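Local coordinates for protein small ribosomal subunit biogenesis GTPase RsgA (Thermotoga maritima, PDB 1U0L) that probably assists late maturation of the 30S ribosomal subunit as a circularly permuted GTPase that hydrolyses GTP slowly and carries one zinc ion, at residues A[86-91]-A[171-176]; A[92-97]-A[120-125]. One frame throughout, in Å; residues are numbered along the deposited sequence.

Strand 87-92 is the shared member of both contacts. From the N-terminal OB-type sheet the chain passes the short strands 76-77 and 82-83, then runs through strand 87-92 of the GTPase domain into segment 92-97, which is largely loop. Helix 101-113 leads to strand 117-122, and contact 2 closes this beta-alpha-beta unit over 22 intervening residues. The chain goes on through helix 130-143, strand 149-151 and helix 160-167 before strand 171-175 returns to the other flank of strand 87-92; contact 1 closes that longer loop, of 79 residues, and encloses contact 2. Strand 87-92 thus joins the strand leading to the guanine-binding loop with the P-loop strand, which the circular permutation places later in sequence.

Contact 1 of 2, residues A[86-91]-A[171-176]; sequences DQVILV and ISTMAG
Asp86 and Ile171 begin a parallel pairing that continues in register from Gln87 with Ser172 to Leu90 with Ala175. Four backbone bonds form its ladder, each 2.8 Å long: Thr173 N to Gln87 O, Ile89 N to Thr173 O, Ala175 N to Ile89 O and Val91 N to Ala175 O. At the start, Ile171 O accepts from Asp86 N and, weakly, from Gln87 N.

A charged group joins in here. Asp86 CG lies anti to the carbonyl carbon, beside its own backbone N (chi1 -41°), and OD2 takes the Ile171 N-H at 2.9 Å from above the carboxylate plane. Asp86 OD1 makes a salt bridge with Lys74.

Most of the side-chain packing is apolar. On one face, beneath helix 101-113, Val88 lies beside Thr173, CG2 to CG2 at 3.9 Å, while Val88 CG1 meets Ala175 CB at 4.0 Å. On the other, Met174 bends at chi2 and chi3, bringing CE against Ile89 CB and CG2; helix 160-167 covers Ile89 and Ser172 there.

The Asp86 carboxylate thus probably steadies the start, apolar groups supply much of the packing, and buried backbone bonds hold the strand that delivers Gly176, whose carbonyl binds Lys182, to the P-loop.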
ATOM      1  N   ASP A  86      -2.496  -5.292   4.310  1.00 23.78           N
ATOM      2  CA  ASP A  86      -1.926  -6.394   3.535  1.00 25.78           C
ATOM      3  C   ASP A  86      -1.491  -5.912   2.165  1.00 27.80           C
ATOM      4  O   ASP A  86      -0.370  -6.160   1.743  1.00 28.81           O
ATOM      5  CB  ASP A  86      -2.936  -7.515   3.298  1.00 40.44           C
ATOM      6  CG  ASP A  86      -3.784  -7.811   4.501  1.00 45.90           C
ATOM      7  OD1 ASP A  86      -3.218  -7.904   5.609  1.00 51.62           O
ATOM      8  OD2 ASP A  86      -5.015  -7.965   4.336  1.00 45.35           O
ATOM      9  N   GLN A  87      -2.392  -5.228   1.462  1.00 37.60           N
ATOM     10  CA  GLN A  87      -2.099  -4.763   0.113  1.00 35.79           C
ATOM     11  C   GLN A  87      -2.032  -3.291  -0.185  1.00 34.99           C
ATOM     12  O   GLN A  87      -2.652  -2.448   0.468  1.00 33.74           O
ATOM     13  CB  GLN A  87      -3.093  -5.339  -0.890  1.00 33.76           C
ATOM     14  CG  GLN A  87      -2.834  -6.745  -1.294  1.00 34.52           C
ATOM     15  CD  GLN A  87      -3.805  -7.209  -2.344  1.00 34.95           C
ATOM     16  OE1 GLN A  87      -5.006  -6.963  -2.242  1.00 35.46           O
ATOM     17  NE2 GLN A  87      -3.295  -7.895  -3.359  1.00 36.35           N
ATOM     18  N   VAL A  88      -1.280  -3.030  -1.244  1.00 30.64           N
ATOM     19  CA  VAL A  88      -1.076  -1.716  -1.796  1.00 30.46           C
ATOM     20  C   VAL A  88      -1.549  -1.878  -3.220  1.00 30.10           C
ATOM     21  O   VAL A  88      -1.033  -2.728  -3.954  1.00 29.16           O
ATOM     22  CB  VAL A  88       0.387  -1.353  -1.845  1.00 46.30           C
ATOM     23  CG1 VAL A  88       0.559  -0.064  -2.624  1.00 48.15           C
ATOM     24  CG2 VAL A  88       0.927  -1.220  -0.440  1.00 49.56           C
ATOM     25  N   ILE A  89      -2.565  -1.111  -3.602  1.00 38.31           N
ATOM     26  CA  ILE A  89      -3.057  -1.167  -4.972  1.00 33.44           C
ATOM     27  C   ILE A  89      -2.407   0.044  -5.584  1.00 31.96           C
ATOM     28  O   ILE A  89      -2.757   1.181  -5.258  1.00 32.45           O
ATOM     29  CB  ILE A  89      -4.554  -1.012  -5.043  1.00 28.93           C
ATOM     30  CG1 ILE A  89      -5.231  -2.106  -4.214  1.00 30.52           C
ATOM     31  CG2 ILE A  89      -4.988  -1.069  -6.490  1.00 27.79           C
ATOM     32  CD1 ILE A  89      -5.023  -3.527  -4.745  1.00 34.46           C
ATOM     33  N   LEU A  90      -1.428  -0.207  -6.441  1.00 21.33           N
ATOM     34  CA  LEU A  90      -0.683   0.870  -7.070  1.00 20.67           C
ATOM     35  C   LEU A  90      -1.293   1.232  -8.410  1.00 20.55           C
ATOM     36  O   LEU A  90      -1.097   0.534  -9.404  1.00 18.67           O
ATOM     37  CB  LEU A  90       0.780   0.454  -7.244  1.00 14.68           C
ATOM     38  CG  LEU A  90       1.817   1.538  -6.938  1.00 14.39           C
ATOM     39  CD1 LEU A  90       3.240   1.111  -7.415  1.00 11.23           C
ATOM     40  CD2 LEU A  90       1.372   2.812  -7.619  1.00 10.05           C
ATOM     41  N   VAL A  91      -2.056   2.315  -8.432  1.00 27.82           N
ATOM     42  CA  VAL A  91      -2.667   2.724  -9.678  1.00 29.08           C
ATOM     43  C   VAL A  91      -1.692   3.611 -10.433  1.00 29.53           C
ATOM     44  O   VAL A  91      -1.201   4.620  -9.925  1.00 31.81           O
ATOM     45  CB  VAL A  91      -4.013   3.421  -9.444  1.00 14.30           C
ATOM     46  CG1 VAL A  91      -4.525   4.018 -10.724  1.00 14.31           C
ATOM     47  CG2 VAL A  91      -5.010   2.406  -8.960  1.00 13.20           C
ATOM     48  N   ILE A 171      -7.205  -6.223   3.616  1.00 27.96           N
ATOM     49  CA  ILE A 171      -7.376  -4.815   3.955  1.00 27.02           C
ATOM     50  C   ILE A 171      -6.434  -4.148   2.955  1.00 27.24           C
ATOM     51  O   ILE A 171      -5.227  -4.399   2.984  1.00 26.02           O
ATOM     52  CB  ILE A 171      -6.892  -4.496   5.394  1.00 32.15           C
ATOM     53  CG1 ILE A 171      -7.841  -5.126   6.415  1.00 31.99           C
ATOM     54  CG2 ILE A 171      -6.813  -2.978   5.600  1.00 32.18           C
ATOM     55  CD1 ILE A 171      -7.596  -4.668   7.839  1.00 28.76           C
ATOM     56  N   SER A 172      -6.966  -3.322   2.057  1.00 27.72           N
ATOM     57  CA  SER A 172      -6.104  -2.702   1.060  1.00 28.01           C
ATOM     58  C   SER A 172      -5.983  -1.183   1.060  1.00 27.42           C
ATOM     59  O   SER A 172      -6.895  -0.471   1.474  1.00 27.09           O
ATOM     60  CB  SER A 172      -6.521  -3.163  -0.339  1.00 33.18           C
ATOM     61  OG  SER A 172      -6.084  -4.487  -0.592  1.00 36.47           O
ATOM     62  N   THR A 173      -4.834  -0.695   0.598  1.00 31.72           N
ATOM     63  CA  THR A 173      -4.617   0.744   0.496  1.00 31.69           C
ATOM     64  C   THR A 173      -4.278   1.144  -0.943  1.00 30.63           C
ATOM     65  O   THR A 173      -3.392   0.575  -1.581  1.00 29.85           O
ATOM     66  CB  THR A 173      -3.501   1.238   1.428  1.00 26.83           C
ATOM     67  OG1 THR A 173      -3.473   2.668   1.397  1.00 27.26           O
ATOM     68  CG2 THR A 173      -2.149   0.701   0.985  1.00 24.72           C
ATOM     69  N   MET A 174      -5.012   2.125  -1.451  1.00 31.01           N
ATOM     70  CA  MET A 174      -4.800   2.615  -2.804  1.00 30.88           C
ATOM     71  C   MET A 174      -3.609   3.561  -2.773  1.00 29.15           C
ATOM     72  O   MET A 174      -3.396   4.270  -1.788  1.00 26.06           O
ATOM     73  CB  MET A 174      -6.043   3.366  -3.295  1.00 29.98           C
ATOM     74  CG  MET A 174      -7.346   2.632  -3.030  1.00 29.72           C
ATOM     75  SD  MET A 174      -8.243   2.261  -4.513  1.00 32.89           S
ATOM     76  CE  MET A 174      -7.154   1.100  -5.245  1.00 22.00           C
ATOM     77  N   ALA A 175      -2.830   3.563  -3.848  1.00 26.73           N
ATOM     78  CA  ALA A 175      -1.672   4.445  -3.934  1.00 26.76           C
ATOM     79  C   ALA A 175      -1.391   4.848  -5.382  1.00 27.38           C
ATOM     80  O   ALA A 175      -1.569   4.056  -6.313  1.00 26.14           O
ATOM     81  CB  ALA A 175      -0.470   3.766  -3.326  1.00 13.86           C
ATOM     82  N   GLY A 176      -0.966   6.092  -5.565  1.00 37.77           N
ATOM     83  CA  GLY A 176      -0.684   6.585  -6.901  1.00 36.94           C
ATOM     84  C   GLY A 176      -0.812   8.094  -6.987  1.00 35.62           C
ATOM     85  O   GLY A 176      -1.445   8.713  -6.131  1.00 37.64           O
TER

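Contact 2 of 2, residues A[92-97]-A[120-125]; sequences VTVKMP and MVINKM. With GDP (guanosine-5'-diphosphate), chain E.
The guanine-recognition motif NKxD, here Asn123 to Asp126, meets the loop after strand 87-92 where Lys124 touches Pro97 and Thr93. The lysine is sandwiched between that loop and the bound GDP. Its aliphatic chain runs over a face of the purine, with Lys124 CG 3.6 Å from GDP C6 and CD over the C4 and N3 side of the six-membered ring. On the loop side Lys124 CE approaches Pro97 CD tip to tip at 3.4 Å, and Thr93 OG1 lies 3.9 Å from the same carbon. The last torsion turns NZ aside (chi4 -75°), and Lys124 NZ donates to GDP O4' at 3.0 Å. The ammonium is also hydrogen-bonded to Gly179 O, so one group ties the ribose to the P-loop. An alanine here would probably leave Gly179 O and GDP O4' without their shared donor and open a gap between the purine and Pro97.

Behind the pocket, backbone bonds fix the approach to the motif. Val92 N donates to Val121 O at 2.7 Å in a nearly straight bond, 175° at the hydrogen. Asn123 N in turn reaches Val92 O at 2.9 Å, which ties the first residue of the motif to the end of the neighbouring strand.

Branched side chains complete the join. Val92 and Ile122 lie side by side, Val92 CG1 being 3.8 Å from Ile122 CD1. Val94 CG1 adds a looser contact with Ile122 CG2 at 4.3 Å, and Leu139 of helix 130-143 packs on both Val94 and Ile122.

Asp126 OD2 is hydrogen-bonded to GDP as well. An NKxD motif at the end of a parallel strand, its lysine packed over the face of the base and its aspartate bonded to the nucleotide, is typical of the G4 element of P-loop GTPases.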
ATOM      1  N   VAL A  92      -1.406   3.191 -11.654  1.00 12.57           N
ATOM      2  CA  VAL A  92      -0.459   3.864 -12.509  1.00 13.53           C
ATOM      3  C   VAL A  92      -1.099   4.361 -13.793  1.00 13.16           C
ATOM      4  O   VAL A  92      -2.064   3.790 -14.292  1.00  7.90           O
ATOM      5  CB  VAL A  92       0.707   2.902 -12.809  1.00 35.74           C
ATOM      6  CG1 VAL A  92       1.253   3.128 -14.204  1.00 37.23           C
ATOM      7  CG2 VAL A  92       1.788   3.088 -11.756  1.00 33.30           C
ATOM      8  N   THR A  93      -0.510   5.415 -14.344  1.00 37.12           N
ATOM      9  CA  THR A  93      -1.020   6.066 -15.538  1.00 38.31           C
ATOM     10  C   THR A  93       0.101   6.361 -16.534  1.00 39.08           C
ATOM     11  O   THR A  93       1.106   6.969 -16.162  1.00 40.99           O
ATOM     12  CB  THR A  93      -1.698   7.375 -15.086  1.00 29.18           C
ATOM     13  OG1 THR A  93      -3.119   7.212 -15.112  1.00 31.04           O
ATOM     14  CG2 THR A  93      -1.263   8.533 -15.914  1.00 31.14           C
ATOM     15  N   VAL A  94      -0.041   5.940 -17.789  1.00 21.27           N
ATOM     16  CA  VAL A  94       1.029   6.247 -18.753  1.00 24.62           C
ATOM     17  C   VAL A  94       0.799   7.605 -19.390  1.00 26.11           C
ATOM     18  O   VAL A  94       1.738   8.386 -19.585  1.00 25.11           O
ATOM     19  CB  VAL A  94       1.170   5.202 -19.919  1.00 23.46           C
ATOM     20  CG1 VAL A  94       1.083   3.798 -19.374  1.00 26.20           C
ATOM     21  CG2 VAL A  94       0.136   5.449 -21.001  1.00 22.90           C
ATOM     22  N   LYS A  95      -0.465   7.875 -19.699  1.00 48.85           N
ATOM     23  CA  LYS A  95      -0.884   9.113 -20.339  1.00 52.05           C
ATOM     24  C   LYS A  95      -1.391  10.015 -19.229  1.00 52.69           C
ATOM     25  O   LYS A  95      -0.946   9.900 -18.102  1.00 53.64           O
ATOM     26  CB  LYS A  95      -2.002   8.797 -21.340  1.00 47.69           C
ATOM     27  CG  LYS A  95      -2.240   9.770 -22.481  1.00 45.92           C
ATOM     28  CD  LYS A  95      -3.453   9.267 -23.271  1.00 50.71           C
ATOM     29  CE  LYS A  95      -3.901  10.193 -24.383  1.00 54.94           C
ATOM     30  NZ  LYS A  95      -2.931  10.270 -25.514  1.00 59.21           N
ATOM     31  N   MET A  96      -2.335  10.891 -19.548  1.00 85.74           N
ATOM     32  CA  MET A  96      -2.882  11.825 -18.576  1.00 86.89           C
ATOM     33  C   MET A  96      -2.003  12.027 -17.343  1.00 86.30           C
ATOM     34  O   MET A  96      -0.968  12.675 -17.451  1.00 90.35           O
ATOM     35  CB  MET A  96      -4.302  11.425 -18.197  1.00 58.52           C
ATOM     36  CG  MET A  96      -5.327  11.862 -19.226  1.00 63.74           C
ATOM     37  SD  MET A  96      -5.074  13.570 -19.757  1.00 67.50           S
ATOM     38  CE  MET A  96      -4.412  13.276 -21.431  1.00 67.88           C
ATOM     39  N   PRO A  97      -2.371  11.485 -16.165  1.00 49.45           N
ATOM     40  CA  PRO A  97      -1.315  11.884 -15.140  1.00 47.36           C
ATOM     41  C   PRO A  97       0.176  11.615 -15.391  1.00 46.49           C
ATOM     42  O   PRO A  97       1.015  12.220 -14.733  1.00 52.19           O
ATOM     43  CB  PRO A  97      -1.828  11.172 -13.899  1.00 17.41           C
ATOM     44  CG  PRO A  97      -3.324  11.314 -14.068  1.00 20.01           C
ATOM     45  CD  PRO A  97      -3.556  11.023 -15.559  1.00 17.82           C
ATOM     46  N   MET A 120      -0.109  -3.833  -9.020  1.00 32.94           N
ATOM     47  CA  MET A 120       0.036  -2.699  -9.927  1.00 30.33           C
ATOM     48  C   MET A 120      -1.140  -2.632 -10.887  1.00 29.89           C
ATOM     49  O   MET A 120      -1.484  -3.626 -11.537  1.00 29.35           O
ATOM     50  CB  MET A 120       1.353  -2.827 -10.709  1.00 27.43           C
ATOM     51  CG  MET A 120       1.663  -1.656 -11.634  1.00 26.93           C
ATOM     52  SD  MET A 120       3.357  -1.658 -12.313  1.00 23.86           S
ATOM     53  CE  MET A 120       4.331  -1.715 -10.767  1.00  9.43           C
ATOM     54  N   VAL A 121      -1.769  -1.465 -10.967  1.00 28.41           N
ATOM     55  CA  VAL A 121      -2.905  -1.301 -11.872  1.00 26.95           C
ATOM     56  C   VAL A 121      -2.729  -0.179 -12.906  1.00 28.10           C
ATOM     57  O   VAL A 121      -2.797   1.000 -12.562  1.00 27.84           O
ATOM     58  CB  VAL A 121      -4.224  -1.003 -11.105  1.00 19.45           C
ATOM     59  CG1 VAL A 121      -5.344  -0.848 -12.109  1.00 18.49           C
ATOM     60  CG2 VAL A 121      -4.546  -2.103 -10.089  1.00 11.70           C
ATOM     61  N   ILE A 122      -2.506  -0.545 -14.166  1.00 22.95           N
ATOM     62  CA  ILE A 122      -2.375   0.451 -15.238  1.00 20.17           C
ATOM     63  C   ILE A 122      -3.806   0.876 -15.570  1.00 22.00           C
ATOM     64  O   ILE A 122      -4.540   0.138 -16.235  1.00 22.13           O
ATOM     65  CB  ILE A 122      -1.791  -0.149 -16.535  1.00 22.16           C
ATOM     66  CG1 ILE A 122      -0.520  -0.954 -16.245  1.00 18.76           C
ATOM     67  CG2 ILE A 122      -1.545   0.987 -17.551  1.00 17.80           C
ATOM     68  CD1 ILE A 122       0.702  -0.122 -16.181  1.00 24.54           C
ATOM     69  N   ASN A 123      -4.203   2.061 -15.132  1.00 29.06           N
ATOM     70  CA  ASN A 123      -5.568   2.535 -15.371  1.00 28.65           C
ATOM     71  C   ASN A 123      -5.780   3.442 -16.609  1.00 29.56           C
ATOM     72  O   ASN A 123      -4.830   3.822 -17.295  1.00 27.40           O
ATOM     73  CB  ASN A 123      -6.052   3.263 -14.115  1.00 20.58           C
ATOM     74  CG  ASN A 123      -7.535   3.576 -14.155  1.00 21.92           C
ATOM     75  OD1 ASN A 123      -7.967   4.635 -13.671  1.00 20.97           O
ATOM     76  ND2 ASN A 123      -8.327   2.656 -14.722  1.00 17.89           N
ATOM     77  N   LYS A 124      -7.039   3.779 -16.884  1.00 29.20           N
ATOM     78  CA  LYS A 124      -7.382   4.656 -18.004  1.00 29.49           C
ATOM     79  C   LYS A 124      -7.040   4.059 -19.366  1.00 31.76           C
ATOM     80  O   LYS A 124      -6.692   4.787 -20.295  1.00 30.45           O
ATOM     81  CB  LYS A 124      -6.655   6.004 -17.878  1.00 18.35           C
ATOM     82  CG  LYS A 124      -6.967   6.828 -16.633  1.00 16.63           C
ATOM     83  CD  LYS A 124      -6.842   8.319 -16.950  1.00 15.80           C
ATOM     84  CE  LYS A 124      -6.426   9.178 -15.754  1.00 13.89           C
ATOM     85  NZ  LYS A 124      -7.517   9.370 -14.796  1.00 12.54           N
ATOM     86  N   MET A 125      -7.137   2.740 -19.487  1.00 37.25           N
ATOM     87  CA  MET A 125      -6.808   2.083 -20.742  1.00 35.69           C
ATOM     88  C   MET A 125      -7.682   2.579 -21.885  1.00 37.59           C
ATOM     89  O   MET A 125      -7.244   2.633 -23.037  1.00 38.43           O
ATOM     90  CB  MET A 125      -6.964   0.573 -20.602  1.00 18.84           C
ATOM     91  CG  MET A 125      -5.990  -0.085 -19.627  1.00 15.21           C
ATOM     92  SD  MET A 125      -4.290  -0.237 -20.210  1.00 10.42           S
ATOM     93  CE  MET A 125      -4.553  -1.248 -21.637  1.00  1.90           C
TER
HETATM   94  PB  GDP E 299      -7.561  10.100  -7.983  1.00 27.89           P
HETATM   95  O1B GDP E 299      -6.494   9.104  -8.317  1.00 28.31           O
HETATM   96  O2B GDP E 299      -7.014  11.424  -7.471  1.00 31.29           O
HETATM   97  O3B GDP E 299      -8.627   9.549  -7.010  1.00 29.58           O
HETATM   98  O3A GDP E 299      -8.345  10.441  -9.416  1.00 26.58           O
HETATM   99  PA  GDP E 299      -9.880  10.426  -9.745  1.00 30.77           P
HETATM  100  O1A GDP E 299     -10.594  11.556  -9.075  1.00 27.96           O
HETATM  101  O2A GDP E 299     -10.465   9.048  -9.461  1.00 27.51           O
HETATM  102  O5' GDP E 299      -9.914  10.616 -11.354  1.00 31.03           O
HETATM  103  C5' GDP E 299      -9.424  11.834 -11.923  1.00 31.21           C
HETATM  104  C4' GDP E 299     -10.158  12.150 -13.191  1.00 30.14           C
HETATM  105  O4' GDP E 299      -9.851  11.091 -14.128  1.00 29.63           O
HETATM  106  C3' GDP E 299     -11.710  12.293 -13.078  1.00 30.25           C
HETATM  107  O3' GDP E 299     -12.073  13.569 -13.783  1.00 28.14           O
HETATM  108  C2' GDP E 299     -12.265  11.071 -13.820  1.00 29.31           C
HETATM  109  O2' GDP E 299     -13.425  11.460 -14.547  1.00 30.23           O
HETATM  110  C1' GDP E 299     -11.032  10.564 -14.659  1.00 29.33           C
HETATM  111  N9  GDP E 299     -10.800   8.992 -14.729  1.00 26.31           N
HETATM  112  C8  GDP E 299     -10.543   8.166 -13.678  1.00 27.92           C
HETATM  113  N7  GDP E 299     -10.379   6.895 -14.098  1.00 25.93           N
HETATM  114  C5  GDP E 299     -10.538   6.939 -15.477  1.00 25.96           C
HETATM  115  C6  GDP E 299     -10.469   5.899 -16.450  1.00 27.37           C
HETATM  116  O6  GDP E 299     -10.233   4.708 -16.231  1.00 29.32           O
HETATM  117  N1  GDP E 299     -10.693   6.338 -17.771  1.00 27.95           N
HETATM  118  C2  GDP E 299     -10.958   7.663 -18.081  1.00 27.07           C
HETATM  119  N2  GDP E 299     -11.164   7.975 -19.373  1.00 25.00           N
HETATM  120  N3  GDP E 299     -11.019   8.648 -17.148  1.00 26.66           N
HETATM  121  C4  GDP E 299     -10.805   8.216 -15.881  1.00 24.65           C